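Local coordinates for protein peptidoglycan DD-endopeptidase ShyB (Vibrio cholerae, PDB 2GU1) that hydrolyses the peptide cross-links between adjacent peptidoglycan strands of the cell wall as a zinc-dependent DD-endopeptidase of the M23B family, at residues A[31-36]-A[259-264]; A[82-87]-A[226-231]; A[130-135]-A[179-184]; A[150-155]-A[165-170]. All coordinates share one frame; numbering follows the deposited sequence.

Contact 1. Residues A[31-36]-A[259-264]; sequences ILQKIL and HPYAGN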
loop_
_atom_site.group_PDB
_atom_site.type_symbol
_atom_site.label_atom_id
_atom_site.label_comp_id
_atom_site.label_asym_id
_atom_site.label_seq_id
_atom_site.Cartn_x
_atom_site.Cartn_y
_atom_site.Cartn_z
ATOM N N ILE A 31 2.396 -2.832 -26.410
ATOM C CA ILE A 31 2.449 -1.582 -25.662
ATOM C C ILE A 31 2.016 -1.835 -24.225
ATOM O O ILE A 31 2.546 -1.242 -23.288
ATOM C CB ILE A 31 1.538 -0.515 -26.300
ATOM C CG1 ILE A 31 2.032 -0.190 -27.718
ATOM C CG2 ILE A 31 1.483 0.721 -25.415
ATOM C CD1 ILE A 31 3.470 0.282 -27.802
ATOM N N LEU A 32 1.039 -2.714 -24.052
ATOM C CA LEU A 32 0.600 -3.061 -22.708
ATOM C C LEU A 32 1.833 -3.598 -21.956
ATOM O O LEU A 32 2.103 -3.208 -20.824
ATOM C CB LEU A 32 -0.477 -4.143 -22.777
ATOM C CG LEU A 32 -0.805 -4.797 -21.441
ATOM C CD1 LEU A 32 -1.172 -3.727 -20.442
ATOM C CD2 LEU A 32 -1.943 -5.798 -21.625
ATOM N N GLN A 33 2.588 -4.478 -22.610
ATOM C CA GLN A 33 3.788 -5.064 -21.998
ATOM C C GLN A 33 4.864 -4.045 -21.611
ATOM O O GLN A 33 5.589 -4.237 -20.630
ATOM C CB GLN A 33 4.402 -6.123 -22.928
ATOM C CG GLN A 33 3.541 -7.366 -23.111
ATOM C CD GLN A 33 2.750 -7.690 -21.859
ATOM O OE1 GLN A 33 1.570 -7.353 -21.752
ATOM N NE2 GLN A 33 3.405 -8.321 -20.891
ATOM N N LYS A 34 4.984 -2.965 -22.374
ATOM C CA LYS A 34 5.980 -1.952 -22.045
ATOM C C LYS A 34 5.564 -1.184 -20.791
ATOM O O LYS A 34 6.415 -0.752 -19.997
ATOM C CB LYS A 34 6.185 -0.981 -23.215
ATOM C CG LYS A 34 6.858 -1.608 -24.439
ATOM C CD LYS A 34 8.085 -2.448 -24.044
ATOM C CE LYS A 34 9.093 -1.659 -23.195
ATOM N NZ LYS A 34 10.117 -2.540 -22.537
ATOM N N ILE A 35 4.255 -1.008 -20.619
ATOM C CA ILE A 35 3.726 -0.308 -19.450
ATOM C C ILE A 35 3.896 -1.202 -18.218
ATOM O O ILE A 35 4.326 -0.746 -17.163
ATOM C CB ILE A 35 2.231 0.039 -19.651
ATOM C CG1 ILE A 35 2.093 1.094 -20.757
ATOM C CG2 ILE A 35 1.612 0.519 -18.350
ATOM C CD1 ILE A 35 2.852 2.382 -20.492
ATOM N N LEU A 36 3.562 -2.480 -18.367
ATOM C CA LEU A 36 3.692 -3.443 -17.276
ATOM C C LEU A 36 5.160 -3.563 -16.866
ATOM O O LEU A 36 5.485 -3.683 -15.681
ATOM C CB LEU A 36 3.157 -4.806 -17.729
ATOM C CG LEU A 36 1.729 -5.199 -17.331
ATOM C CD1 LEU A 36 0.817 -3.997 -17.313
ATOM C CD2 LEU A 36 1.228 -6.272 -18.293
ATOM N N HIS A 259 1.961 -11.290 -11.728
ATOM C CA HIS A 259 2.338 -10.210 -12.625
ATOM C C HIS A 259 3.361 -10.701 -13.649
ATOM O O HIS A 259 4.276 -11.455 -13.317
ATOM C CB HIS A 259 2.905 -9.063 -11.782
ATOM C CG HIS A 259 3.105 -7.784 -12.531
ATOM N ND1 HIS A 259 4.168 -7.577 -13.385
ATOM C CD2 HIS A 259 2.401 -6.627 -12.516
ATOM C CE1 HIS A 259 4.113 -6.344 -13.859
ATOM N NE2 HIS A 259 3.051 -5.748 -13.348
ATOM N N PRO A 260 3.213 -10.286 -14.917
ATOM C CA PRO A 260 4.138 -10.706 -15.976
ATOM C C PRO A 260 5.603 -10.408 -15.665
ATOM O O PRO A 260 6.499 -11.161 -16.061
ATOM C CB PRO A 260 3.650 -9.924 -17.199
ATOM C CG PRO A 260 2.188 -9.706 -16.912
ATOM C CD PRO A 260 2.176 -9.381 -15.446
ATOM N N TYR A 261 5.842 -9.315 -14.950
ATOM C CA TYR A 261 7.203 -8.916 -14.624
ATOM C C TYR A 261 7.586 -9.078 -13.158
ATOM O O TYR A 261 8.720 -9.449 -12.847
ATOM C CB TYR A 261 7.412 -7.476 -15.091
ATOM C CG TYR A 261 7.297 -7.375 -16.595
ATOM C CD1 TYR A 261 8.381 -7.675 -17.415
ATOM C CD2 TYR A 261 6.070 -7.094 -17.201
ATOM C CE1 TYR A 261 8.250 -7.708 -18.800
ATOM C CE2 TYR A 261 5.927 -7.124 -18.588
ATOM C CZ TYR A 261 7.020 -7.434 -19.380
ATOM O OH TYR A 261 6.878 -7.496 -20.749
ATOM N N ALA A 262 6.649 -8.808 -12.261
ATOM C CA ALA A 262 6.923 -8.954 -10.833
ATOM C C ALA A 262 6.682 -10.406 -10.427
ATOM O O ALA A 262 6.943 -10.793 -9.289
ATOM C CB ALA A 262 6.030 -8.024 -10.027
ATOM N N GLY A 263 6.195 -11.201 -11.375
ATOM C CA GLY A 263 5.911 -12.606 -11.114
ATOM C C GLY A 263 4.818 -12.711 -10.073
ATOM O O GLY A 263 3.983 -11.807 -9.959
ATOM N N ASN A 264 4.799 -13.808 -9.320
ATOM C CA ASN A 264 3.811 -13.976 -8.262
ATOM C C ASN A 264 4.205 -13.042 -7.120
ATOM O O ASN A 264 5.361 -13.042 -6.677
ATOM C CB ASN A 264 3.802 -15.417 -7.744
ATOM C CG ASN A 264 3.345 -16.409 -8.789
ATOM O OD1 ASN A 264 2.251 -16.289 -9.332
ATOM N ND2 ASN A 264 4.180 -17.404 -9.072
#
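Y261 sets its phenol obliquely against Q33 and the backbone of L36, joining helix 29-38 of the LysM-like domain to the turn between strands 251-259 and 265-269 of the M23 peptidase domain. The turn closes a beta hairpin, with H259 N bonded to G263 O at 2.7 Å. With chi1 at -64°, Y261 CG stands anti to its carbonyl carbon, beside the backbone N; the ring extends from there to the helix. There CE2 comes 3.7 Å from L36 CB, and OH stands 3.6 Å from Q33 CB. The amide plane of Q33 is turned only 26° from the phenol, and its NE2 lies 3.6 Å from Y261 CE2; this is packing rather than polar pairing.

Beside the tyrosine, L36 CD2 meets P260 CG at 3.8 Å, a second apolar touch in an interface that buries 234 Å², both sides summed. The turn is held from within by H259, whose ND1 accepts from two backbone amides, Y261 N modestly tilted from the imidazole plane and A262 N far out of it. R306 also packs on Y261, whose side chain is about 12 Å from the bound zinc ion; the contact lies near the metal site but supplies none of its ligands, H232, D236 and H313. At the edge of the imidazole, in its plane, L36 O lies 3.5 Å from H259 CE1.

Contact 2. Residues A[82-87]-A[226-231]; sequences ENDGSF and TGRVVP
R228 meets D84 tip to tip, with the carboxylate and guanidinium planes 87° apart, while E82 slides past the same arginine in the opposite direction with its carboxylate nearly parallel to the guanidinium. The two acids therefore use it differently. D84 OD1 takes a hydrogen bond from R228 NH2 at 2.9 Å, with an N-H...O angle of 164°; the oxygen lies near the guanidinium plane and is met on its syn side, though tilted from the carboxylate plane, a directional salt bridge. E82 instead stacks: its CG sits 3.6 Å from R228 CZ, over the centre of one face. E82 OE1 is 3.9 Å from R228 NH1 and well out of that plane, a long pairing of charges alone.

T226 CB, from the arginine's own segment, lies over the centre of the opposite face. A bend at chi3 (-70°) turns NE of the arginine out of line with its aliphatic chain.

D84 is itself held in place. Its OD2 accepts from S86 N in an Asx turn and from S86 OG at 2.7 Å, both reaching it from the same face of the carboxylate, which leaves OD1 to serve the arginine. On the other segment, T226 OG1 accepts from R228 N in an ST turn. E82 OE2 has its own partner in S88 OG.

The type I turn from E82 to G85 links strands 75-81 and 87-93 of the LysM-like domain, whose F87 packs on helix 29-38. R228 comes from the loop between strands 213-215 and 235-237, so this surface salt-bridge network ties that loop to the hairpin end.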
loop_
_atom_site.group_PDB
_atom_site.type_symbol
_atom_site.label_atom_id
_atom_site.label_comp_id
_atom_site.label_asym_id
_atom_site.label_seq_id
_atom_site.Cartn_x
_atom_site.Cartn_y
_atom_site.Cartn_z
ATOM N N GLU A 82 9.518 6.658 -24.665
ATOM C CA GLU A 82 10.842 7.162 -25.021
ATOM C C GLU A 82 11.151 6.861 -26.493
ATOM O O GLU A 82 10.502 6.016 -27.113
ATOM C CB GLU A 82 11.905 6.511 -24.126
ATOM C CG GLU A 82 11.804 6.846 -22.640
ATOM C CD GLU A 82 12.082 8.312 -22.337
ATOM O OE1 GLU A 82 12.622 9.011 -23.221
ATOM O OE2 GLU A 82 11.774 8.762 -21.212
ATOM N N ASN A 83 12.141 7.549 -27.052
ATOM C CA ASN A 83 12.499 7.328 -28.446
ATOM C C ASN A 83 12.865 5.873 -28.715
ATOM O O ASN A 83 12.656 5.372 -29.820
ATOM C CB ASN A 83 13.664 8.237 -28.861
ATOM C CG ASN A 83 13.249 9.688 -29.005
ATOM O OD1 ASN A 83 12.308 10.003 -29.738
ATOM N ND2 ASN A 83 13.950 10.580 -28.314
ATOM N N ASP A 84 13.397 5.189 -27.707
ATOM C CA ASP A 84 13.787 3.798 -27.889
ATOM C C ASP A 84 12.608 2.834 -27.805
ATOM O O ASP A 84 12.784 1.621 -27.881
ATOM C CB ASP A 84 14.870 3.406 -26.871
ATOM C CG ASP A 84 14.389 3.492 -25.434
ATOM O OD1 ASP A 84 15.192 3.201 -24.524
ATOM O OD2 ASP A 84 13.212 3.847 -25.214
ATOM N N GLY A 85 11.405 3.376 -27.651
ATOM C CA GLY A 85 10.224 2.533 -27.577
ATOM C C GLY A 85 9.786 2.155 -26.173
ATOM O O GLY A 85 8.644 1.745 -25.964
ATOM N N SER A 86 10.688 2.282 -25.206
ATOM C CA SER A 86 10.363 1.951 -23.823
ATOM C C SER A 86 9.594 3.108 -23.195
ATOM O O SER A 86 9.497 4.191 -23.772
ATOM C CB SER A 86 11.640 1.705 -23.014
ATOM O OG SER A 86 12.362 2.912 -22.831
ATOM N N PHE A 87 9.047 2.870 -22.010
ATOM C CA PHE A 87 8.306 3.896 -21.287
ATOM C C PHE A 87 9.038 4.227 -19.999
ATOM O O PHE A 87 9.549 3.331 -19.324
ATOM C CB PHE A 87 6.893 3.406 -20.947
ATOM C CG PHE A 87 5.887 3.651 -22.033
ATOM C CD1 PHE A 87 4.945 4.673 -21.905
ATOM C CD2 PHE A 87 5.881 2.873 -23.183
ATOM C CE1 PHE A 87 4.011 4.910 -22.911
ATOM C CE2 PHE A 87 4.948 3.105 -24.201
ATOM C CZ PHE A 87 4.012 4.128 -24.058
ATOM N N THR A 226 20.438 2.737 -20.717
ATOM C CA THR A 226 19.990 4.089 -21.064
ATOM C C THR A 226 20.518 5.218 -20.185
ATOM O O THR A 226 20.470 6.386 -20.578
ATOM C CB THR A 226 18.464 4.190 -21.004
ATOM O OG1 THR A 226 18.049 4.128 -19.633
ATOM C CG2 THR A 226 17.820 3.046 -21.778
ATOM N N GLY A 227 20.987 4.881 -18.988
ATOM C CA GLY A 227 21.492 5.898 -18.084
ATOM C C GLY A 227 20.385 6.656 -17.369
ATOM O O GLY A 227 20.654 7.565 -16.584
ATOM N N ARG A 228 19.136 6.292 -17.644
ATOM C CA ARG A 228 17.997 6.941 -17.003
ATOM C C ARG A 228 17.771 6.343 -15.611
ATOM O O ARG A 228 18.122 5.190 -15.360
ATOM C CB ARG A 228 16.734 6.764 -17.858
ATOM C CG ARG A 228 16.774 7.496 -19.201
ATOM C CD ARG A 228 15.408 7.500 -19.890
ATOM N NE ARG A 228 15.018 6.183 -20.382
ATOM C CZ ARG A 228 15.140 5.781 -21.645
ATOM N NH1 ARG A 228 15.641 6.595 -22.565
ATOM N NH2 ARG A 228 14.760 4.558 -21.988
ATOM N N VAL A 229 17.190 7.121 -14.705
ATOM C CA VAL A 229 16.938 6.625 -13.356
ATOM C C VAL A 229 15.791 5.622 -13.316
ATOM O O VAL A 229 14.676 5.910 -13.739
ATOM C CB VAL A 229 16.610 7.773 -12.367
ATOM C CG1 VAL A 229 17.803 8.700 -12.230
ATOM C CG2 VAL A 229 15.395 8.540 -12.845
ATOM N N VAL A 230 16.087 4.432 -12.810
ATOM C CA VAL A 230 15.103 3.364 -12.675
ATOM C C VAL A 230 15.346 2.859 -11.255
ATOM O O VAL A 230 16.207 2.012 -11.019
ATOM C CB VAL A 230 15.358 2.244 -13.702
ATOM C CG1 VAL A 230 14.302 1.159 -13.573
ATOM C CG2 VAL A 230 15.348 2.832 -15.111
ATOM N N PRO A 231 14.584 3.388 -10.288
ATOM C CA PRO A 231 14.708 3.021 -8.877
ATOM C C PRO A 231 14.493 1.562 -8.510
ATOM O O PRO A 231 13.643 0.871 -9.081
ATOM C CB PRO A 231 13.689 3.929 -8.198
ATOM C CG PRO A 231 12.592 3.999 -9.227
ATOM C CD PRO A 231 13.377 4.211 -10.510
#

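Contact 3. Residues A[130-135]-A[179-184]; sequences QVMKDK and VSAFLA
M132 reaches from helix 122-132 to strand 179-183, its methyl CE 3.3 Å from V179 CG1, closer than usual van der Waals contact, so the exact fit is doubtful. The two side chains slide past each other in opposite directions. One atom back, M132 SD lies 3.9 Å from A181 CB, so the thioether spans two residues on the same side of the strand. Bends at chi2 (-60°) and chi3 (-81°) give the methionine this hooked shape.

K135 approaches V179 obliquely. Its CB is 3.7 Å from V179 CG1, and its NZ comes to 3.2 Å of V179 CG1, a close approach without a polar bond. V131 CG1 adds a looser touch on A181 CB at 4.4 Å.

Farther out, backbone bonds of V179 with F172 and A181 with I170 fix the strand in its sheet. M132 also packs on I170, and F189 touches both V131 and A181, so the last part of this segment's helix, around V131 and M132, lies against one face of the antiparallel sheet in the Csd3-type second domain.

Carbon and sulfur carry most of the attachment, with a lysine chain at its exposed edge; the contact depends on packing, the thioether meeting a valine with its methyl and an alanine with its sulfur.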
loop_
_atom_site.group_PDB
_atom_site.type_symbol
_atom_site.label_atom_id
_atom_site.label_comp_id
_atom_site.label_asym_id
_atom_site.label_seq_id
_atom_site.Cartn_x
_atom_site.Cartn_y
_atom_site.Cartn_z
ATOM N N GLN A 130 -9.212 -2.383 15.611
ATOM C CA GLN A 130 -7.938 -3.099 15.528
ATOM C C GLN A 130 -6.943 -2.516 16.527
ATOM O O GLN A 130 -6.377 -3.233 17.344
ATOM C CB GLN A 130 -7.363 -2.986 14.113
ATOM C CG GLN A 130 -5.932 -3.488 13.974
ATOM C CD GLN A 130 -5.235 -2.931 12.734
ATOM O OE1 GLN A 130 -5.101 -1.710 12.573
ATOM N NE2 GLN A 130 -4.782 -3.822 11.855
ATOM N N VAL A 131 -6.741 -1.203 16.458
ATOM C CA VAL A 131 -5.816 -0.511 17.348
ATOM C C VAL A 131 -6.158 -0.670 18.827
ATOM O O VAL A 131 -5.278 -0.924 19.648
ATOM C CB VAL A 131 -5.767 1.007 17.023
ATOM C CG1 VAL A 131 -5.037 1.766 18.126
ATOM C CG2 VAL A 131 -5.081 1.226 15.681
ATOM N N MET A 132 -7.434 -0.527 19.164
ATOM C CA MET A 132 -7.871 -0.603 20.558
ATOM C C MET A 132 -8.259 -1.984 21.097
ATOM O O MET A 132 -8.677 -2.092 22.250
ATOM C CB MET A 132 -9.059 0.342 20.771
ATOM C CG MET A 132 -8.825 1.784 20.333
ATOM S SD MET A 132 -7.458 2.542 21.208
ATOM C CE MET A 132 -8.228 2.983 22.719
ATOM N N LYS A 133 -8.111 -3.033 20.294
ATOM C CA LYS A 133 -8.526 -4.371 20.731
ATOM C C LYS A 133 -8.036 -4.864 22.097
ATOM O O LYS A 133 -8.781 -5.532 22.811
ATOM C CB LYS A 133 -8.180 -5.412 19.662
ATOM C CG LYS A 133 -6.711 -5.730 19.517
ATOM C CD LYS A 133 -6.537 -6.986 18.678
ATOM C CE LYS A 133 -5.077 -7.369 18.531
ATOM N NZ LYS A 133 -4.330 -6.364 17.734
ATOM N N ASP A 134 -6.804 -4.544 22.471
ATOM C CA ASP A 134 -6.281 -4.992 23.759
ATOM C C ASP A 134 -6.672 -4.082 24.920
ATOM O O ASP A 134 -6.713 -4.514 26.074
ATOM C CB ASP A 134 -4.757 -5.117 23.701
ATOM C CG ASP A 134 -4.299 -6.116 22.661
ATOM O OD1 ASP A 134 -4.823 -7.249 22.662
ATOM O OD2 ASP A 134 -3.418 -5.773 21.845
ATOM N N LYS A 135 -6.961 -2.822 24.616
ATOM C CA LYS A 135 -7.337 -1.871 25.652
ATOM C C LYS A 135 -8.850 -1.837 25.853
ATOM O O LYS A 135 -9.327 -1.415 26.907
ATOM C CB LYS A 135 -6.826 -0.471 25.288
ATOM C CG LYS A 135 -5.322 -0.402 25.014
ATOM C CD LYS A 135 -4.486 -0.605 26.276
ATOM C CE LYS A 135 -4.131 0.718 26.945
ATOM N NZ LYS A 135 -5.327 1.528 27.294
ATOM N N VAL A 179 -9.827 5.552 27.972
ATOM C CA VAL A 179 -8.725 5.041 27.165
ATOM C C VAL A 179 -8.466 5.964 25.975
ATOM O O VAL A 179 -9.401 6.471 25.362
ATOM C CB VAL A 179 -9.039 3.632 26.618
ATOM C CG1 VAL A 179 -7.798 3.042 25.978
ATOM C CG2 VAL A 179 -9.553 2.737 27.731
ATOM N N SER A 180 -7.198 6.183 25.646
ATOM C CA SER A 180 -6.862 7.037 24.512
ATOM C C SER A 180 -5.546 6.617 23.863
ATOM O O SER A 180 -4.613 6.183 24.545
ATOM C CB SER A 180 -6.795 8.504 24.953
ATOM O OG SER A 180 -5.746 8.714 25.880
ATOM N N ALA A 181 -5.482 6.735 22.541
ATOM C CA ALA A 181 -4.290 6.368 21.792
ATOM C C ALA A 181 -3.996 7.451 20.759
ATOM O O ALA A 181 -4.915 8.088 20.236
ATOM C CB ALA A 181 -4.493 5.023 21.101
ATOM N N PHE A 182 -2.717 7.642 20.460
ATOM C CA PHE A 182 -2.283 8.668 19.512
ATOM C C PHE A 182 -1.287 8.098 18.517
ATOM O O PHE A 182 -0.435 7.287 18.885
ATOM C CB PHE A 182 -1.620 9.819 20.275
ATOM C CG PHE A 182 -2.468 10.382 21.375
ATOM C CD1 PHE A 182 -3.448 11.335 21.102
ATOM C CD2 PHE A 182 -2.280 9.971 22.688
ATOM C CE1 PHE A 182 -4.234 11.861 22.124
ATOM C CE2 PHE A 182 -3.060 10.490 23.717
ATOM C CZ PHE A 182 -4.037 11.442 23.434
ATOM N N LEU A 183 -1.400 8.520 17.260
ATOM C CA LEU A 183 -0.500 8.057 16.206
ATOM C C LEU A 183 0.832 8.789 16.360
ATOM O O LEU A 183 0.874 10.007 16.302
ATOM C CB LEU A 183 -1.104 8.354 14.830
ATOM C CG LEU A 183 -0.327 7.959 13.571
ATOM C CD1 LEU A 183 0.002 6.491 13.593
ATOM C CD2 LEU A 183 -1.164 8.290 12.335
ATOM N N ALA A 184 1.908 8.035 16.560
ATOM C CA ALA A 184 3.241 8.603 16.735
ATOM C C ALA A 184 4.004 8.711 15.416
ATOM O O ALA A 184 3.566 8.212 14.370
ATOM C CB ALA A 184 4.046 7.756 17.724
#

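Contact 4. Residues A[150-155]-A[165-170]; sequences ILVKQQ and SEIKAI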
loop_
_atom_site.group_PDB
_atom_site.type_symbol
_atom_site.label_atom_id
_atom_site.label_comp_id
_atom_site.label_asym_id
_atom_site.label_seq_id
_atom_site.Cartn_x
_atom_site.Cartn_y
_atom_site.Cartn_z
ATOM N N ILE A 150 -12.850 10.832 17.856
ATOM C CA ILE A 150 -11.818 10.417 16.916
ATOM C C ILE A 150 -11.306 11.628 16.144
ATOM O O ILE A 150 -12.083 12.304 15.471
ATOM C CB ILE A 150 -12.380 9.427 15.884
ATOM C CG1 ILE A 150 -13.176 8.327 16.598
ATOM C CG2 ILE A 150 -11.241 8.833 15.047
ATOM C CD1 ILE A 150 -12.361 7.512 17.618
ATOM N N LEU A 151 -10.010 11.909 16.236
ATOM C CA LEU A 151 -9.447 13.044 15.494
ATOM C C LEU A 151 -8.864 12.535 14.178
ATOM O O LEU A 151 -7.957 11.701 14.174
ATOM C CB LEU A 151 -8.350 13.750 16.302
ATOM C CG LEU A 151 -7.771 14.955 15.547
ATOM C CD1 LEU A 151 -8.826 16.044 15.482
ATOM C CD2 LEU A 151 -6.519 15.487 16.240
ATOM N N VAL A 152 -9.401 13.029 13.064
ATOM C CA VAL A 152 -8.948 12.635 11.740
ATOM C C VAL A 152 -8.416 13.844 10.959
ATOM O O VAL A 152 -8.882 14.971 11.133
ATOM C CB VAL A 152 -10.110 11.997 10.926
ATOM C CG1 VAL A 152 -9.654 11.634 9.514
ATOM C CG2 VAL A 152 -10.632 10.766 11.652
ATOM N N LYS A 153 -7.424 13.594 10.121
ATOM C CA LYS A 153 -6.851 14.623 9.271
ATOM C C LYS A 153 -7.343 14.283 7.877
ATOM O O LYS A 153 -7.201 13.147 7.428
ATOM C CB LYS A 153 -5.321 14.576 9.299
ATOM C CG LYS A 153 -4.701 15.265 10.495
ATOM C CD LYS A 153 -3.189 15.383 10.335
ATOM C CE LYS A 153 -2.604 16.327 11.378
ATOM N NZ LYS A 153 -3.168 17.702 11.244
ATOM N N GLN A 154 -7.944 15.260 7.207
ATOM C CA GLN A 154 -8.453 15.057 5.853
ATOM C C GLN A 154 -7.730 15.980 4.889
ATOM O O GLN A 154 -7.623 17.176 5.136
ATOM C CB GLN A 154 -9.953 15.347 5.792
ATOM C CG GLN A 154 -10.835 14.247 6.352
ATOM C CD GLN A 154 -12.304 14.631 6.320
ATOM O OE1 GLN A 154 -13.184 13.776 6.385
ATOM N NE2 GLN A 154 -12.570 15.928 6.231
ATOM N N GLN A 155 -7.237 15.425 3.788
ATOM C CA GLN A 155 -6.533 16.234 2.811
ATOM C C GLN A 155 -7.510 16.804 1.797
ATOM O O GLN A 155 -8.407 16.108 1.308
ATOM C CB GLN A 155 -5.461 15.403 2.103
ATOM C CG GLN A 155 -4.660 16.158 1.053
ATOM C CD GLN A 155 -3.600 15.279 0.410
ATOM O OE1 GLN A 155 -3.845 14.108 0.130
ATOM N NE2 GLN A 155 -2.417 15.846 0.166
ATOM N N SER A 165 -7.173 10.515 3.931
ATOM C CA SER A 165 -7.387 10.849 5.337
ATOM C C SER A 165 -6.571 9.929 6.232
ATOM O O SER A 165 -6.125 8.868 5.797
ATOM C CB SER A 165 -8.860 10.689 5.710
ATOM O OG SER A 165 -9.206 9.315 5.703
ATOM N N GLU A 166 -6.405 10.337 7.488
ATOM C CA GLU A 166 -5.647 9.543 8.454
ATOM C C GLU A 166 -6.113 9.842 9.873
ATOM O O GLU A 166 -6.276 11.007 10.256
ATOM C CB GLU A 166 -4.143 9.837 8.332
ATOM C CG GLU A 166 -3.270 8.880 9.145
ATOM C CD GLU A 166 -1.788 9.072 8.890
ATOM O OE1 GLU A 166 -1.179 9.966 9.517
ATOM O OE2 GLU A 166 -1.236 8.327 8.049
ATOM N N ILE A 167 -6.360 8.787 10.640
ATOM C CA ILE A 167 -6.786 8.936 12.027
ATOM C C ILE A 167 -5.537 9.264 12.834
ATOM O O ILE A 167 -4.526 8.558 12.732
ATOM C CB ILE A 167 -7.396 7.624 12.566
ATOM C CG1 ILE A 167 -8.541 7.176 11.652
ATOM C CG2 ILE A 167 -7.830 7.807 14.008
ATOM C CD1 ILE A 167 -9.307 5.950 12.169
ATOM N N LYS A 168 -5.607 10.317 13.642
ATOM C CA LYS A 168 -4.462 10.736 14.437
ATOM C C LYS A 168 -4.606 10.444 15.924
ATOM O O LYS A 168 -3.612 10.233 16.619
ATOM C CB LYS A 168 -4.200 12.240 14.237
ATOM C CG LYS A 168 -4.067 12.653 12.768
ATOM C CD LYS A 168 -3.278 11.615 11.949
ATOM C CE LYS A 168 -1.892 12.112 11.528
ATOM N NZ LYS A 168 -1.002 12.456 12.674
ATOM N N ALA A 169 -5.839 10.430 16.410
ATOM C CA ALA A 169 -6.084 10.175 17.817
ATOM C C ALA A 169 -7.418 9.468 18.032
ATOM O O ALA A 169 -8.382 9.684 17.295
ATOM C CB ALA A 169 -6.056 11.490 18.599
ATOM N N ILE A 170 -7.456 8.637 19.065
ATOM C CA ILE A 170 -8.639 7.862 19.405
ATOM C C ILE A 170 -8.812 7.947 20.916
ATOM O O ILE A 170 -7.881 7.650 21.662
ATOM C CB ILE A 170 -8.444 6.375 19.009
ATOM C CG1 ILE A 170 -8.248 6.261 17.492
ATOM C CG2 ILE A 170 -9.622 5.540 19.476
ATOM C CD1 ILE A 170 -7.913 4.859 17.018
#
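I150 and I167 press their CG2 methyls together at 3.7 Å, the apolar centre of an antiparallel beta hairpin formed by strands 147-157 and 160-173. On the same face I150 CD1 meets I170 CG2 at 3.9 Å, the side chains lying side by side and pointing the same way, while the V152 and I167 side chains cross obliquely, CG2 near CG1. I128 of helix 122-132 packs on both I150 and I167.

A classic beta bulge interrupts the pairing, K168 and A169 both facing L151. L151 O accepts from K168 N at 2.8 Å, with a C=O...N angle of 164°, and more weakly from A169 N at 3.3 Å. L151 N returns a bond to A169 O. Beyond the bulge, K153 and E166 make a hydrogen-bonded pair, K153 N to E166 O at 2.8 Å and E166 N to K153 O at 2.9 Å.

At the polar edge salt bridges run outward, E166 OE2 with R319 NE of the peptidase domain and K153 NZ with E100 OE1. K153 and K168 have their aliphatic chains in contact while their ammonium groups stay 5.9 Å apart, NZ to NZ. The closest carbons of that lysine pair are K153 CG and K168 CG, at 3.5 Å.

In the fold
Contacts 1 and 2 are surface contacts joining the LysM-like domain to the C-terminal half of the chain; contacts 3 and 4 are partly buried and stay within the Csd3-type second domain. Contact 1 is mostly van der Waals packing, contact 2 a salt-bridge network. The two touch where I35 and K34 of the helix pack on F87, so the helix and the hairpin pack on each other. Contacts 3 and 4 share a sheet, A181 N probably bonding to I170 O and L183 N to K168 O; contact 3 adds a helix by apolar packing, whereas contact 4 combines backbone hydrogen bonds with an apolar face. Centres of contacts 1 and 3 lie about 40 Å apart, on opposite sides of the chain's centre.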